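Local coordinates for EmGH1 (Erythrobacter marinus, PDB 5Z87), which probably hydrolyses beta-glucosidic bonds as a glycoside hydrolase family 3 enzyme, with xylosidase and arabinofuranosidase activities also assigned to its family, at residues A[279-284]-A[314-319]. Numbering follows the deposited sequence.
Sequences ASHGEI and WDDVRR
His281 and Asp316 meet through a histidine-carboxylate hydrogen bond that joins two loops following neighbouring strands, 276-279 and 309-311, of the parallel sheet in the family 3 N-terminal, TIM-barrel-type domain. The imidazole offers its edge: ND1 donates to Asp316 OD2 at 2.5 Å, with an N-H...O angle of 158°. OD2 lies almost in the ring plane and accepts the N-H on its syn lone pair, yet the carboxylate stands nearly upright to the imidazole, the two planes 88° apart. Because CG of His281 sits anti to its own carbonyl carbon (chi1 -73°), the ring swings across to Asp316.

The other carboxylate oxygen has different partners. Arg319 NH1 forms a salt bridge with Asp316 OD1 at 3.0 Å, coming from above the carboxylate plane, and a water donates to the same OD1 and to His281 O, linking the backbone of one loop to the acid of the other. The Arg319 chain is extended from CG to NE, which carries NH1 to within 3.9 Å of His281 CE1; Phe544 adds a cation-pi contact to this arginine. Phe247 stacks on the histidine ring, while Ser280 OG accepts from Gly282 N at 3.1 Å in an ST turn spanning His281. An asparagine in place of Asp316 would probably cost Arg319 its charged mate and leave the imidazole less firmly oriented.

The nearest atoms of the His281 side chain and a bound dithiothreitol, probably from the crystallisation liquor, are about 3 Å apart, in a pocket that also includes Trp314. Asp316, one step behind, probably helps to position this pocket-lining ring as a second-shell residue. With ND1 donating to the acid, the carboxylate is likely to polarise the imidazole, an effect that the nearby positive charge of Arg319 would partly offset.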
loop_
_atom_site.group_PDB
_atom_site.type_symbol
_atom_site.label_atom_id
_atom_site.label_comp_id
_atom_site.label_asym_id
_atom_site.label_seq_id
_atom_site.Cartn_x
_atom_site.Cartn_y
_atom_site.Cartn_z
ATOM N N ALA A 279 12.347 -16.775 9.741
ATOM C CA ALA A 279 11.320 -15.775 9.997
ATOM C C ALA A 279 11.707 -14.436 9.370
ATOM O O ALA A 279 12.832 -14.238 8.910
ATOM C CB ALA A 279 11.085 -15.612 11.502
ATOM N N SER A 280 10.765 -13.497 9.395
ATOM C CA SER A 280 10.869 -12.231 8.679
ATOM C C SER A 280 11.333 -11.077 9.571
ATOM O O SER A 280 11.011 -11.014 10.760
ATOM C CB SER A 280 9.509 -11.892 8.051
ATOM O OG SER A 280 9.449 -10.540 7.628
ATOM N N HIS A 281 12.074 -10.141 8.961
ATOM C CA HIS A 281 12.455 -8.891 9.625
ATOM C C HIS A 281 11.257 -8.169 10.223
ATOM O O HIS A 281 11.369 -7.499 11.259
ATOM C CB HIS A 281 13.100 -7.911 8.627
ATOM C CG HIS A 281 14.491 -8.258 8.194
ATOM N ND1 HIS A 281 15.344 -9.038 8.945
ATOM C CD2 HIS A 281 15.193 -7.884 7.094
ATOM C CE1 HIS A 281 16.502 -9.149 8.317
ATOM N NE2 HIS A 281 16.437 -8.461 7.189
ATOM N N GLY A 282 10.121 -8.223 9.536
ATOM C CA GLY A 282 9.084 -7.228 9.695
ATOM C C GLY A 282 8.049 -7.574 10.749
ATOM O O GLY A 282 8.149 -8.564 11.474
ATOM N N GLU A 283 7.042 -6.709 10.827
ATOM C CA GLU A 283 5.904 -6.819 11.725
ATOM C C GLU A 283 4.621 -6.774 10.909
ATOM O O GLU A 283 4.575 -6.197 9.818
ATOM C CB GLU A 283 5.898 -5.668 12.736
ATOM C CG GLU A 283 5.579 -4.336 12.035
ATOM C CD GLU A 283 4.734 -3.368 12.859
ATOM O OE1 GLU A 283 3.511 -3.341 12.619
ATOM O OE2 GLU A 283 5.283 -2.581 13.662
ATOM N N ILE A 284 3.567 -7.369 11.457
ATOM C CA ILE A 284 2.214 -7.235 10.929
ATOM C C ILE A 284 1.322 -6.758 12.066
ATOM O O ILE A 284 1.215 -7.431 13.098
ATOM C CB ILE A 284 1.685 -8.551 10.342
ATOM C CG1 ILE A 284 2.587 -9.003 9.196
ATOM C CG2 ILE A 284 0.213 -8.413 9.934
ATOM C CD1 ILE A 284 2.372 -10.405 8.795
ATOM N N TRP A 314 19.109 -12.512 10.333
ATOM C CA TRP A 314 20.322 -12.027 10.981
ATOM C C TRP A 314 20.014 -11.022 12.084
ATOM O O TRP A 314 19.482 -9.939 11.828
ATOM C CB TRP A 314 21.287 -11.409 9.967
ATOM C CG TRP A 314 22.523 -10.939 10.679
ATOM C CD1 TRP A 314 22.774 -9.674 11.137
ATOM C CD2 TRP A 314 23.644 -11.739 11.084
ATOM N NE1 TRP A 314 23.985 -9.635 11.775
ATOM C CE2 TRP A 314 24.546 -10.883 11.753
ATOM C CE3 TRP A 314 23.983 -13.087 10.926
ATOM C CZ2 TRP A 314 25.756 -11.332 12.277
ATOM C CZ3 TRP A 314 25.187 -13.531 11.441
ATOM C CH2 TRP A 314 26.060 -12.655 12.113
ATOM N N ASP A 315 20.377 -11.393 13.316
ATOM C CA ASP A 315 20.207 -10.597 14.533
ATOM C C ASP A 315 18.765 -10.157 14.773
ATOM O O ASP A 315 18.526 -9.196 15.494
ATOM C CB ASP A 315 21.131 -9.373 14.546
ATOM C CG ASP A 315 21.555 -8.982 15.955
ATOM O OD1 ASP A 315 21.578 -9.865 16.835
ATOM O OD2 ASP A 315 21.861 -7.799 16.194
ATOM N N ASP A 316 17.777 -10.862 14.236
ATOM C CA ASP A 316 16.413 -10.372 14.360
ATOM C C ASP A 316 15.763 -10.674 15.706
ATOM O O ASP A 316 14.718 -10.083 16.001
ATOM C CB ASP A 316 15.540 -10.940 13.243
ATOM C CG ASP A 316 15.502 -10.044 12.014
ATOM O OD1 ASP A 316 15.883 -8.851 12.101
ATOM O OD2 ASP A 316 15.090 -10.546 10.949
ATOM N N VAL A 317 16.331 -11.570 16.525
ATOM C CA VAL A 317 15.773 -11.785 17.861
ATOM C C VAL A 317 16.044 -10.568 18.735
ATOM O O VAL A 317 15.129 -10.018 19.355
ATOM C CB VAL A 317 16.315 -13.079 18.507
ATOM C CG1 VAL A 317 15.617 -13.315 19.836
ATOM C CG2 VAL A 317 16.061 -14.289 17.620
ATOM N N ARG A 318 17.302 -10.114 18.772
ATOM C CA ARG A 318 17.631 -8.871 19.463
ATOM C C ARG A 318 16.769 -7.702 18.982
ATOM O O ARG A 318 16.395 -6.831 19.772
ATOM C CB ARG A 318 19.111 -8.538 19.261
ATOM C CG ARG A 318 19.558 -7.327 20.065
ATOM C CD ARG A 318 20.920 -6.822 19.629
ATOM N NE ARG A 318 21.764 -7.928 19.201
ATOM C CZ ARG A 318 22.579 -8.599 20.008
ATOM N NH1 ARG A 318 22.674 -8.269 21.292
ATOM N NH2 ARG A 318 23.302 -9.590 19.525
ATOM N N ARG A 319 16.446 -7.664 17.688
ATOM C CA ARG A 319 15.736 -6.516 17.140
ATOM C C ARG A 319 14.268 -6.477 17.533
ATOM O O ARG A 319 13.629 -5.444 17.318
ATOM C CB ARG A 319 15.862 -6.495 15.623
ATOM C CG ARG A 319 17.234 -6.076 15.137
ATOM C CD ARG A 319 17.367 -6.380 13.681
ATOM N NE ARG A 319 18.746 -6.300 13.237
ATOM C CZ ARG A 319 19.141 -6.711 12.040
ATOM N NH1 ARG A 319 18.248 -7.216 11.197
ATOM N NH2 ARG A 319 20.417 -6.623 11.685
HETATM O O HOH W 1 13.777 -7.104 12.655
#